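PDB 6IWF: ferric iron-binding protein HitA from Pseudomonas aeruginosa PAO1, which binds ferric iron, probably serves as the solute-binding component of an iron uptake system, and takes part in gallium internalization. Local coordinates for residues A[3-8]-A[235-240]; A[56-61]-A[227-232]; A[128-133]-A[188-193]. All coordinates share one frame; numbering follows the deposited sequence.

Interaction 1: residues A[3-8]-A[235-240]; sequences VTLTLY and SKHPRE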
ATOM      1  N   VAL A   3      -8.385  27.628  11.729  1.00 26.23           N
ATOM      2  CA  VAL A   3      -8.897  26.322  11.333  1.00 24.20           C
ATOM      3  C   VAL A   3      -7.899  25.235  11.715  1.00 24.32           C
ATOM      4  O   VAL A   3      -6.677  25.398  11.569  1.00 18.89           O
ATOM      5  CB  VAL A   3      -9.195  26.291   9.822  1.00 24.52           C
ATOM      6  CG1 VAL A   3      -9.525  24.873   9.358  1.00 24.17           C
ATOM      7  CG2 VAL A   3     -10.351  27.207   9.493  1.00 21.88           C
ATOM      8  N   THR A   4      -8.420  24.120  12.221  1.00 19.36           N
ATOM      9  CA  THR A   4      -7.644  22.905  12.426  1.00 19.32           C
ATOM     10  C   THR A   4      -8.270  21.798  11.585  1.00 17.89           C
ATOM     11  O   THR A   4      -9.440  21.455  11.783  1.00 20.41           O
ATOM     12  CB  THR A   4      -7.620  22.523  13.909  1.00 22.27           C
ATOM     13  OG1 THR A   4      -6.887  23.514  14.641  1.00 22.42           O
ATOM     14  CG2 THR A   4      -6.967  21.152  14.112  1.00 25.01           C
ATOM     15  N   LEU A   5      -7.514  21.285  10.613  1.00 18.00           N
ATOM     16  CA  LEU A   5      -7.943  20.112   9.855  1.00 14.07           C
ATOM     17  C   LEU A   5      -7.685  18.854  10.674  1.00 15.90           C
ATOM     18  O   LEU A   5      -6.691  18.764  11.400  1.00 17.84           O
ATOM     19  CB  LEU A   5      -7.194  20.014   8.525  1.00 15.73           C
ATOM     20  CG  LEU A   5      -7.519  20.997   7.401  1.00 17.62           C
ATOM     21  CD1 LEU A   5      -6.698  20.694   6.142  1.00 13.50           C
ATOM     22  CD2 LEU A   5      -9.008  20.986   7.083  1.00 17.27           C
ATOM     23  N   THR A   6      -8.583  17.882  10.555  1.00 14.85           N
ATOM     24  CA  THR A   6      -8.399  16.568  11.160  1.00 12.92           C
ATOM     25  C   THR A   6      -8.038  15.586  10.052  1.00 12.13           C
ATOM     26  O   THR A   6      -8.788  15.451   9.080  1.00 11.42           O
ATOM     27  CB  THR A   6      -9.656  16.109  11.898  1.00 15.64           C
ATOM     28  OG1 THR A   6      -9.993  17.059  12.924  1.00 20.83           O
ATOM     29  CG2 THR A   6      -9.422  14.748  12.538  1.00 18.28           C
ATOM     30  N   LEU A   7      -6.872  14.951  10.179  1.00 11.06           N
ATOM     31  CA  LEU A   7      -6.391  13.952   9.237  1.00 12.20           C
ATOM     32  C   LEU A   7      -6.541  12.580   9.874  1.00 11.10           C
ATOM     33  O   LEU A   7      -5.936  12.315  10.916  1.00 12.21           O
ATOM     34  CB  LEU A   7      -4.928  14.198   8.861  1.00 11.20           C
ATOM     35  CG  LEU A   7      -4.254  13.102   8.024  1.00 11.18           C
ATOM     36  CD1 LEU A   7      -4.946  13.023   6.658  1.00 10.84           C
ATOM     37  CD2 LEU A   7      -2.744  13.352   7.868  1.00  9.93           C
ATOM     38  N   TYR A   8      -7.339  11.719   9.252  1.00 10.60           N
ATOM     39  CA  TYR A   8      -7.387  10.303   9.609  1.00 11.52           C
ATOM     40  C   TYR A   8      -6.287   9.608   8.821  1.00 10.22           C
ATOM     41  O   TYR A   8      -6.381   9.494   7.593  1.00 10.18           O
ATOM     42  CB  TYR A   8      -8.756   9.701   9.286  1.00 10.12           C
ATOM     43  CG  TYR A   8      -9.816   9.933  10.349  1.00 10.96           C
ATOM     44  CD1 TYR A   8      -9.715  10.994  11.245  1.00 13.42           C
ATOM     45  CD2 TYR A   8     -10.919   9.095  10.450  1.00 16.06           C
ATOM     46  CE1 TYR A   8     -10.682  11.209  12.208  1.00 13.44           C
ATOM     47  CE2 TYR A   8     -11.895   9.307  11.420  1.00 15.26           C
ATOM     48  CZ  TYR A   8     -11.769  10.368  12.287  1.00 19.67           C
ATOM     49  OH  TYR A   8     -12.727  10.590  13.248  1.00 23.13           O
ATOM     50  N   SER A 235     -16.935  17.171   5.632  1.00 17.53           N
ATOM     51  CA  SER A 235     -15.995  18.124   6.211  1.00 11.33           C
ATOM     52  C   SER A 235     -16.599  19.521   6.245  1.00 15.09           C
ATOM     53  O   SER A 235     -17.215  19.974   5.274  1.00 18.32           O
ATOM     54  CB  SER A 235     -14.687  18.126   5.414  1.00 16.43           C
ATOM     55  OG  SER A 235     -13.887  19.259   5.725  1.00 13.28           O
ATOM     56  N   LYS A 236     -16.454  20.193   7.380  1.00 18.18           N
ATOM     57  CA  LYS A 236     -16.886  21.579   7.483  1.00 19.54           C
ATOM     58  C   LYS A 236     -15.796  22.553   7.062  1.00 18.19           C
ATOM     59  O   LYS A 236     -15.991  23.774   7.148  1.00 13.14           O
ATOM     60  CB  LYS A 236     -17.360  21.874   8.911  1.00 20.07           C
ATOM     61  CG  LYS A 236     -18.718  21.233   9.251  1.00 28.41           C
ATOM     62  CD  LYS A 236     -19.677  21.240   8.050  1.00 30.67           C
ATOM     63  CE  LYS A 236     -21.021  20.577   8.380  1.00 38.98           C
ATOM     64  NZ  LYS A 236     -21.069  19.125   8.003  1.00 34.84           N
ATOM     65  N   HIS A 237     -14.666  22.044   6.575  1.00 15.88           N
ATOM     66  CA  HIS A 237     -13.589  22.868   6.030  1.00 12.85           C
ATOM     67  C   HIS A 237     -13.289  22.438   4.596  1.00 13.89           C
ATOM     68  O   HIS A 237     -12.158  22.049   4.279  1.00 11.97           O
ATOM     69  CB  HIS A 237     -12.345  22.754   6.908  1.00 14.08           C
ATOM     70  CG  HIS A 237     -12.614  22.959   8.361  1.00 17.32           C
ATOM     71  ND1 HIS A 237     -13.037  24.169   8.875  1.00 18.69           N
ATOM     72  CD2 HIS A 237     -12.540  22.107   9.412  1.00 17.72           C
ATOM     73  CE1 HIS A 237     -13.201  24.055  10.181  1.00 21.71           C
ATOM     74  NE2 HIS A 237     -12.904  22.816  10.533  1.00 20.78           N
ATOM     75  N   PRO A 238     -14.287  22.487   3.701  1.00 13.70           N
ATOM     76  CA  PRO A 238     -14.073  21.908   2.363  1.00 12.03           C
ATOM     77  C   PRO A 238     -12.938  22.559   1.591  1.00 14.09           C
ATOM     78  O   PRO A 238     -12.132  21.843   0.983  1.00 13.43           O
ATOM     79  CB  PRO A 238     -15.431  22.108   1.665  1.00 14.17           C
ATOM     80  CG  PRO A 238     -16.085  23.234   2.403  1.00 13.62           C
ATOM     81  CD  PRO A 238     -15.628  23.093   3.830  1.00 14.20           C
ATOM     82  N   ARG A 239     -12.831  23.894   1.605  1.00 10.50           N
ATOM     83  CA  ARG A 239     -11.756  24.541   0.855  1.00 11.67           C
ATOM     84  C   ARG A 239     -10.391  24.116   1.376  1.00  8.40           C
ATOM     85  O   ARG A 239      -9.487  23.805   0.589  1.00 11.79           O
ATOM     86  CB  ARG A 239     -11.895  26.065   0.926  1.00 10.78           C
ATOM     87  CG  ARG A 239     -10.833  26.819   0.142  1.00 12.22           C
ATOM     88  CD  ARG A 239     -10.985  28.326   0.350  1.00 11.87           C
ATOM     89  NE  ARG A 239      -9.983  29.092  -0.384  1.00 17.95           N
ATOM     90  CZ  ARG A 239      -8.877  29.596   0.162  1.00 19.29           C
ATOM     91  NH1 ARG A 239      -8.625  29.418   1.451  1.00 17.65           N
ATOM     92  NH2 ARG A 239      -8.023  30.281  -0.589  1.00 22.87           N
ATOM     93  N   GLU A 240     -10.237  24.069   2.696  1.00  9.14           N
ATOM     94  CA  GLU A 240      -8.949  23.752   3.303  1.00  9.49           C
ATOM     95  C   GLU A 240      -8.590  22.286   3.104  1.00 12.13           C
ATOM     96  O   GLU A 240      -7.420  21.942   2.877  1.00  7.75           O
ATOM     97  CB  GLU A 240      -9.000  24.098   4.786  1.00 14.05           C
ATOM     98  CG  GLU A 240      -9.306  25.576   5.068  1.00 11.59           C
ATOM     99  CD  GLU A 240     -10.797  25.907   5.244  1.00 20.25           C
ATOM    100  OE1 GLU A 240     -11.671  25.277   4.597  1.00 13.43           O
ATOM    101  OE2 GLU A 240     -11.096  26.837   6.036  1.00 21.46           O
TER
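Val-3 and His-237 meet tip to tip, the valine methyl CG1 lying over one face of the imidazole. CG1 stands 3.7 Å from the centroid of the His-237 ring and only 15° off the ring normal, a CH-pi contact displaced toward the rim, where ND1 is the nearest ring atom. The torsion of the valine sets this up: Val-3 carries CG1 anti to its backbone N (chi1 171°), which brings the methyl over the ring. The second valine methyl, CG2, reaches the carboxylate of Glu-240 instead, 3.6 Å from OE2, and the two side chains run roughly perpendicular. A bend at chi2 (92°) brings OE2 of Glu-240 beside that methyl.

Deeper in, Leu-5 uses its branches separately. Its CD2 touches both CB of His-237 (3.8 Å) and CB of Glu-240 (3.9 Å), while CD1 lies 3.6 Å from the backbone O of Glu-240. The leucine thus packs against the first turn of the helix as well as the residue that precedes it.

No hydrogen bond joins the two segments; polar bonds run within 235-240 and to Asp-55. Ser-235 OG accepts from the backbone N of His-237 at 3.0 Å, forming an ST turn, and the same hydroxyl is bonded to Asp-55, whose carboxylate also takes the backbone N of Thr-6. His-237 occupies the N-cap position of helix 238-248. The arrangement is that of a helix N-terminus docked by apolar contacts onto the start of strand 4-9 in the sheet of a periplasmic-binding-protein fold.

Interaction 2: residues A[56-61]-A[227-232]; sequences VLYTEE and SGAAVL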
ATOM      1  N   VAL A  56      -9.861  14.862   6.021  1.00  8.20           N
ATOM      2  CA  VAL A  56      -9.073  14.176   5.001  1.00  8.05           C
ATOM      3  C   VAL A  56      -8.772  12.778   5.519  1.00 10.22           C
ATOM      4  O   VAL A  56      -8.470  12.600   6.705  1.00 10.56           O
ATOM      5  CB  VAL A  56      -7.767  14.941   4.680  1.00  8.05           C
ATOM      6  CG1 VAL A  56      -6.869  14.142   3.738  1.00  9.64           C
ATOM      7  CG2 VAL A  56      -8.082  16.312   4.077  1.00  8.46           C
ATOM      8  N   LEU A  57      -8.887  11.785   4.638  1.00  5.49           N
ATOM      9  CA  LEU A  57      -8.491  10.416   4.935  1.00  7.90           C
ATOM     10  C   LEU A  57      -7.296  10.047   4.070  1.00  6.34           C
ATOM     11  O   LEU A  57      -7.296  10.308   2.866  1.00  7.99           O
ATOM     12  CB  LEU A  57      -9.640   9.447   4.680  1.00  7.05           C
ATOM     13  CG  LEU A  57      -9.319   7.948   4.790  1.00  8.59           C
ATOM     14  CD1 LEU A  57      -8.969   7.544   6.209  1.00 11.90           C
ATOM     15  CD2 LEU A  57     -10.485   7.126   4.256  1.00  9.63           C
ATOM     16  N   TYR A  58      -6.290   9.430   4.682  1.00  7.73           N
ATOM     17  CA  TYR A  58      -5.060   9.038   4.002  1.00  7.70           C
ATOM     18  C   TYR A  58      -4.841   7.571   4.320  1.00  7.29           C
ATOM     19  O   TYR A  58      -4.739   7.214   5.497  1.00 10.10           O
ATOM     20  CB  TYR A  58      -3.898   9.901   4.509  1.00  8.30           C
ATOM     21  CG  TYR A  58      -2.546   9.742   3.840  1.00  8.95           C
ATOM     22  CD1 TYR A  58      -2.392   9.121   2.605  1.00  7.49           C
ATOM     23  CD2 TYR A  58      -1.412  10.238   4.467  1.00  9.48           C
ATOM     24  CE1 TYR A  58      -1.119   9.014   2.015  1.00 12.61           C
ATOM     25  CE2 TYR A  58      -0.161  10.132   3.897  1.00  9.34           C
ATOM     26  CZ  TYR A  58      -0.016   9.525   2.687  1.00 10.66           C
ATOM     27  OH  TYR A  58       1.250   9.445   2.155  1.00 14.36           O
ATOM     28  N   THR A  59      -4.842   6.715   3.294  1.00  7.30           N
ATOM     29  CA  THR A  59      -4.763   5.276   3.514  1.00 10.19           C
ATOM     30  C   THR A  59      -3.542   4.666   2.834  1.00 10.02           C
ATOM     31  O   THR A  59      -3.058   5.153   1.805  1.00 10.43           O
ATOM     32  CB  THR A  59      -6.016   4.550   3.012  1.00 10.26           C
ATOM     33  OG1 THR A  59      -6.168   4.758   1.604  1.00 11.11           O
ATOM     34  CG2 THR A  59      -7.259   5.026   3.763  1.00 12.47           C
ATOM     35  N   GLU A  60      -3.076   3.562   3.418  1.00  9.38           N
ATOM     36  CA  GLU A  60      -2.005   2.768   2.827  1.00 11.96           C
ATOM     37  C   GLU A  60      -2.435   2.114   1.521  1.00 12.75           C
ATOM     38  O   GLU A  60      -1.617   1.936   0.611  1.00 14.28           O
ATOM     39  CB  GLU A  60      -1.565   1.691   3.816  1.00 17.84           C
ATOM     40  CG  GLU A  60      -0.196   1.884   4.397  1.00 21.12           C
ATOM     41  CD  GLU A  60       0.351   0.596   4.956  1.00 22.00           C
ATOM     42  OE1 GLU A  60       1.419   0.162   4.482  1.00 36.40           O
ATOM     43  OE2 GLU A  60      -0.300   0.016   5.850  1.00 24.27           O
ATOM     44  N   GLU A  61      -3.709   1.702   1.421  1.00 12.51           N
ATOM     45  CA  GLU A  61      -4.199   0.943   0.281  1.00 13.74           C
ATOM     46  C   GLU A  61      -5.510   1.532  -0.217  1.00  8.99           C
ATOM     47  O   GLU A  61      -6.173   2.315   0.473  1.00 10.19           O
ATOM     48  CB  GLU A  61      -4.409  -0.535   0.632  1.00 12.94           C
ATOM     49  CG  GLU A  61      -3.324  -1.130   1.520  1.00 19.72           C
ATOM     50  CD  GLU A  61      -2.015  -1.391   0.791  1.00 20.67           C
ATOM     51  OE1 GLU A  61      -1.040  -1.794   1.478  1.00 24.73           O
ATOM     52  OE2 GLU A  61      -1.949  -1.204  -0.451  1.00 22.85           O
ATOM     53  N   SER A 227      -1.279   3.938  -2.489  1.00  6.56           N
ATOM     54  CA  SER A 227      -1.869   4.602  -1.341  1.00  7.12           C
ATOM     55  C   SER A 227      -2.649   5.806  -1.845  1.00  6.87           C
ATOM     56  O   SER A 227      -2.351   6.356  -2.901  1.00  9.99           O
ATOM     57  CB  SER A 227      -0.813   5.072  -0.345  1.00 12.41           C
ATOM     58  OG  SER A 227      -0.112   6.186  -0.862  1.00 19.94           O
ATOM     59  N   GLY A 228      -3.639   6.230  -1.070  1.00  8.21           N
ATOM     60  CA  GLY A 228      -4.490   7.288  -1.577  1.00  8.15           C
ATOM     61  C   GLY A 228      -5.017   8.208  -0.501  1.00  6.09           C
ATOM     62  O   GLY A 228      -4.837   7.995   0.699  1.00  7.88           O
ATOM     63  N   ALA A 229      -5.691   9.255  -0.964  1.00  6.68           N
ATOM     64  CA  ALA A 229      -6.230  10.241  -0.048  1.00  5.95           C
ATOM     65  C   ALA A 229      -7.538  10.787  -0.591  1.00  4.57           C
ATOM     66  O   ALA A 229      -7.824  10.716  -1.787  1.00  5.58           O
ATOM     67  CB  ALA A 229      -5.259  11.399   0.193  1.00  6.11           C
ATOM     68  N   ALA A 230      -8.320  11.358   0.311  1.00  6.01           N
ATOM     69  CA  ALA A 230      -9.651  11.824  -0.050  1.00  5.77           C
ATOM     70  C   ALA A 230     -10.095  12.876   0.950  1.00  4.21           C
ATOM     71  O   ALA A 230      -9.646  12.890   2.094  1.00  5.60           O
ATOM     72  CB  ALA A 230     -10.663  10.666  -0.083  1.00  5.82           C
ATOM     73  N   VAL A 231     -10.977  13.760   0.487  1.00  4.51           N
ATOM     74  CA  VAL A 231     -11.686  14.730   1.320  1.00  6.45           C
ATOM     75  C   VAL A 231     -13.043  14.148   1.704  1.00  6.52           C
ATOM     76  O   VAL A 231     -13.763  13.633   0.848  1.00 10.15           O
ATOM     77  CB  VAL A 231     -11.869  16.050   0.555  1.00  8.84           C
ATOM     78  CG1 VAL A 231     -12.751  17.027   1.358  1.00  8.59           C
ATOM     79  CG2 VAL A 231     -10.505  16.656   0.231  1.00  8.32           C
ATOM     80  N   LEU A 232     -13.416  14.264   2.979  1.00  7.99           N
ATOM     81  CA  LEU A 232     -14.711  13.749   3.412  1.00 10.32           C
ATOM     82  C   LEU A 232     -15.818  14.711   2.999  1.00 10.99           C
ATOM     83  O   LEU A 232     -15.680  15.931   3.137  1.00 13.64           O
ATOM     84  CB  LEU A 232     -14.738  13.535   4.927  1.00  9.97           C
ATOM     85  CG  LEU A 232     -14.087  12.267   5.484  1.00 10.63           C
ATOM     86  CD1 LEU A 232     -14.673  11.028   4.805  1.00 17.45           C
ATOM     87  CD2 LEU A 232     -12.562  12.287   5.364  1.00 11.67           C
TER
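Leu-57 and Ala-230 form a hydrogen-bonded pair at the heart of two antiparallel strands, 56-59 and 227-231, whose axes approach to 4.7 Å at 169°. Leu-57 N gives to Ala-230 O and Ala-230 N to Leu-57 O, both at 2.9 Å. Two residues on, past the non-hydrogen-bonded pair Tyr-58 and Ala-229, Thr-59 and Gly-228 form the next hydrogen-bonded pair: Thr-59 N to Gly-228 O is nearly straight (170°), whereas the return bond from Gly-228 N to Thr-59 O is 3.1 Å long.

The strand pair is buried and close-packed on both faces. Tyr-58 holds CG anti to the backbone N (chi1 -175°), which brings its ring edge to Gly-228 O, 3.3 Å from CD1 and in the plane of the ring; Ser-227 OG, hydrogen-bonded to Thr-100 OG1, lies farther along that edge. Met-248 and Ile-99 pack on Tyr-58 and Ala-229. On the other face Leu-232 CD2 comes to 3.8 Å from Leu-57 N, and Thr-59 OG1 donates to Glu-61 O at 2.7 Å.

At the Glu-60 end the backbones stay close, Ser-227 CA lying 3.3 Å from Glu-60 O, but the Glu-60 side chain turns away and is partly exposed. Its OE1 is hydrogen-bonded to Tyr-196 OH, and His-12 lies close by; all three bind ferric iron in a structure of this protein. Asp-38 accepts from the backbone N atoms of Glu-60 and Glu-61. The chemistry thus implies a strand end held by backbone hydrogen bonds from which an acidic iron ligand is presented, its carboxylate meeting a tyrosine hydroxyl while iron is absent.

Interaction 3: residues A[128-133]-A[188-193]; sequences PSWSGR and VDMALI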
ATOM      1  N   PRO A 128       5.120 -27.964  -2.260  1.00  8.43           N
ATOM      2  CA  PRO A 128       5.703 -28.409  -0.985  1.00  9.03           C
ATOM      3  C   PRO A 128       7.205 -28.171  -0.863  1.00  8.20           C
ATOM      4  O   PRO A 128       7.710 -28.101   0.266  1.00 10.25           O
ATOM      5  CB  PRO A 128       5.369 -29.911  -0.945  1.00  9.54           C
ATOM      6  CG  PRO A 128       4.179 -30.063  -1.847  1.00 10.84           C
ATOM      7  CD  PRO A 128       4.348 -29.027  -2.933  1.00 10.56           C
ATOM      8  N   SER A 129       7.936 -28.028  -1.971  1.00  6.31           N
ATOM      9  CA  SER A 129       9.380 -27.832  -1.858  1.00  9.75           C
ATOM     10  C   SER A 129       9.737 -26.543  -1.119  1.00 11.84           C
ATOM     11  O   SER A 129      10.829 -26.450  -0.549  1.00 11.77           O
ATOM     12  CB  SER A 129      10.033 -27.846  -3.244  1.00 11.72           C
ATOM     13  OG  SER A 129       9.604 -26.759  -4.049  1.00 14.32           O
ATOM     14  N   TRP A 130       8.842 -25.555  -1.091  1.00 11.62           N
ATOM     15  CA  TRP A 130       9.124 -24.301  -0.400  1.00  9.02           C
ATOM     16  C   TRP A 130       8.693 -24.311   1.057  1.00 10.90           C
ATOM     17  O   TRP A 130       8.828 -23.288   1.733  1.00 10.10           O
ATOM     18  CB  TRP A 130       8.444 -23.140  -1.137  1.00  9.20           C
ATOM     19  CG  TRP A 130       8.956 -23.049  -2.514  1.00  7.45           C
ATOM     20  CD1 TRP A 130       8.293 -23.387  -3.659  1.00 10.23           C
ATOM     21  CD2 TRP A 130      10.276 -22.662  -2.913  1.00  9.79           C
ATOM     22  NE1 TRP A 130       9.103 -23.198  -4.745  1.00 13.32           N
ATOM     23  CE2 TRP A 130      10.329 -22.756  -4.314  1.00 11.03           C
ATOM     24  CE3 TRP A 130      11.411 -22.219  -2.219  1.00 13.60           C
ATOM     25  CZ2 TRP A 130      11.477 -22.435  -5.042  1.00 12.84           C
ATOM     26  CZ3 TRP A 130      12.551 -21.896  -2.947  1.00 11.77           C
ATOM     27  CH2 TRP A 130      12.571 -22.018  -4.342  1.00 12.05           C
ATOM     28  N   SER A 131       8.198 -25.442   1.563  1.00  7.44           N
ATOM     29  CA  SER A 131       7.695 -25.481   2.929  1.00  9.99           C
ATOM     30  C   SER A 131       8.755 -25.010   3.926  1.00 13.87           C
ATOM     31  O   SER A 131       9.894 -25.485   3.915  1.00 11.73           O
ATOM     32  CB  SER A 131       7.240 -26.899   3.277  1.00 11.55           C
ATOM     33  OG  SER A 131       6.713 -26.915   4.591  1.00 16.68           O
ATOM     34  N   GLY A 132       8.375 -24.069   4.792  1.00 11.86           N
ATOM     35  CA  GLY A 132       9.272 -23.576   5.818  1.00 14.51           C
ATOM     36  C   GLY A 132      10.300 -22.571   5.344  1.00 13.02           C
ATOM     37  O   GLY A 132      11.051 -22.033   6.178  1.00 15.46           O
ATOM     38  N   ARG A 133      10.360 -22.291   4.043  1.00  8.18           N
ATOM     39  CA  ARG A 133      11.401 -21.437   3.488  1.00  7.39           C
ATOM     40  C   ARG A 133      10.968 -19.992   3.292  1.00  7.41           C
ATOM     41  O   ARG A 133      11.812 -19.165   2.937  1.00  7.39           O
ATOM     42  CB  ARG A 133      11.894 -21.992   2.148  1.00  9.71           C
ATOM     43  CG  ARG A 133      12.481 -23.396   2.252  1.00 10.47           C
ATOM     44  CD  ARG A 133      13.373 -23.721   1.068  1.00 10.42           C
ATOM     45  NE  ARG A 133      14.644 -23.015   1.151  1.00 13.69           N
ATOM     46  CZ  ARG A 133      15.626 -23.136   0.264  1.00 14.44           C
ATOM     47  NH1 ARG A 133      15.475 -23.934  -0.794  1.00 14.22           N
ATOM     48  NH2 ARG A 133      16.760 -22.462   0.437  1.00 12.58           N
ATOM     49  N   VAL A 188      14.445 -17.038   8.368  1.00 13.47           N
ATOM     50  CA  VAL A 188      13.654 -17.600   7.282  1.00 12.45           C
ATOM     51  C   VAL A 188      14.323 -17.155   5.993  1.00  9.32           C
ATOM     52  O   VAL A 188      14.911 -16.070   5.929  1.00  9.28           O
ATOM     53  CB  VAL A 188      12.166 -17.170   7.354  1.00 11.36           C
ATOM     54  CG1 VAL A 188      11.986 -15.663   7.037  1.00  9.22           C
ATOM     55  CG2 VAL A 188      11.315 -18.038   6.429  1.00 10.61           C
ATOM     56  N   ASP A 189      14.278 -18.020   4.966  1.00  8.41           N
ATOM     57  CA  ASP A 189      15.092 -17.768   3.779  1.00  9.54           C
ATOM     58  C   ASP A 189      14.565 -16.598   2.956  1.00  7.73           C
ATOM     59  O   ASP A 189      15.355 -15.888   2.327  1.00  8.47           O
ATOM     60  CB  ASP A 189      15.165 -19.014   2.891  1.00  8.90           C
ATOM     61  CG  ASP A 189      15.928 -20.167   3.537  1.00 16.92           C
ATOM     62  OD1 ASP A 189      16.542 -19.972   4.615  1.00 17.24           O
ATOM     63  OD2 ASP A 189      15.912 -21.281   2.962  1.00 16.35           O
ATOM     64  N   MET A 190      13.248 -16.389   2.925  1.00  6.93           N
ATOM     65  CA  MET A 190      12.672 -15.335   2.096  1.00  7.93           C
ATOM     66  C   MET A 190      11.355 -14.872   2.711  1.00  6.29           C
ATOM     67  O   MET A 190      10.812 -15.510   3.608  1.00  7.77           O
ATOM     68  CB  MET A 190      12.469 -15.826   0.650  1.00 11.07           C
ATOM     69  CG  MET A 190      11.529 -16.986   0.503  1.00 11.80           C
ATOM     70  SD  MET A 190      11.688 -17.794  -1.123  1.00 22.54           S
ATOM     71  CE  MET A 190      13.391 -17.847  -1.266  1.00 12.38           C
ATOM     72  N   ALA A 191      10.827 -13.753   2.210  1.00  7.34           N
ATOM     73  CA  ALA A 191       9.527 -13.283   2.674  1.00  7.44           C
ATOM     74  C   ALA A 191       8.855 -12.453   1.592  1.00  8.85           C
ATOM     75  O   ALA A 191       9.526 -11.728   0.851  1.00  7.65           O
ATOM     76  CB  ALA A 191       9.644 -12.450   3.964  1.00  8.03           C
ATOM     77  N   LEU A 192       7.529 -12.571   1.528  1.00  5.14           N
ATOM     78  CA  LEU A 192       6.687 -11.798   0.622  1.00  6.25           C
ATOM     79  C   LEU A 192       6.304 -10.500   1.317  1.00  8.38           C
ATOM     80  O   LEU A 192       5.632 -10.534   2.351  1.00  8.23           O
ATOM     81  CB  LEU A 192       5.436 -12.603   0.276  1.00  5.85           C
ATOM     82  CG  LEU A 192       5.660 -13.926  -0.457  1.00  7.34           C
ATOM     83  CD1 LEU A 192       4.357 -14.679  -0.562  1.00  6.64           C
ATOM     84  CD2 LEU A 192       6.233 -13.632  -1.855  1.00  7.60           C
ATOM     85  N   ILE A 193       6.739  -9.359   0.771  1.00  7.41           N
ATOM     86  CA  ILE A 193       6.555  -8.056   1.411  1.00  6.53           C
ATOM     87  C   ILE A 193       6.497  -6.974   0.342  1.00  6.34           C
ATOM     88  O   ILE A 193       6.827  -7.198  -0.817  1.00  7.69           O
ATOM     89  CB  ILE A 193       7.693  -7.701   2.400  1.00  8.84           C
ATOM     90  CG1 ILE A 193       9.043  -7.735   1.675  1.00  9.33           C
ATOM     91  CG2 ILE A 193       7.687  -8.597   3.626  1.00 16.59           C
ATOM     92  CD1 ILE A 193      10.105  -6.882   2.345  1.00 17.08           C
TER
HETATM   93  O   HOH W   1      13.730 -20.793   6.017  1.00 15.38           O
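Arg-133 and Asp-189 face each other where the loop before strand 134-136 meets the start of strand 190-194. The arginine leaves its backbone with CG anti to the carbonyl carbon. CB, CG and CD run in succession past the same carboxylate oxygen, Asp-189 OD2, each at 4.0 to 4.2 Å and therefore only flanking it. A bend at chi3 (74°) then brings the guanidinium round to the oxygen. NE donates to OD2 at 2.8 Å, CZ sits behind, and at the tip NH2 donates to that same OD2 at 2.9 Å. This salt bridge is side-on, two nitrogens gripping one oxygen, which lies practically in the guanidinium plane. The carboxylate is turned 81° from that plane: NE uses the anti lone pair of OD2, whereas NH2 approaches from above the carboxylate. Two donors on OD2 would be expected to concentrate the negative charge there.

The backbones meet nearby. Arg-133 O accepts a weak bond from Met-190 N, and a water bridges Gly-132 O and Asp-189 N, donating to the first and accepting from the second. Val-188 CG2 packs against Arg-133 O at 3.7 Å. Farther along, Met-190 SD lies 5.2 Å from the centroid of the six-membered ring of Trp-130 and 39° off its normal, an oblique Met-aromatic contact. The indole also touches Pro-119 and Leu-125, while Met-190 touches Leu-118 and Leu-106.

Trp-130 to Arg-133 is a type II beta turn, with Gly-132 at positive phi. Its arginine is thereby placed at the start of the parallel pair 134-136 and 190-194; this is a turn leading into an inner strand of the sheet of a solute-binding-protein lobe, joined to the neighbouring strand by a salt bridge.

How the interactions relate
All three contacts reach one continuous mixed sheet, but at very different places. Interactions 1 and 2 are neighbours, with centres about 13 Å apart: strands 4-9 and 56-59 lie side by side, Tyr-8 O and N probably bonding to Tyr-58 N (2.9 Å) and Val-56 O, and strand 224-231 leads on to helix 238-248. Interaction 3 lies across the centre of the chain, its centre about 33 Å from that of interaction 2 and 45 Å from that of interaction 1. Among them, interaction 2 alone includes an iron ligand, Glu-60, near Tyr-196 and His-12; interactions 1 and 3 lie away from that site.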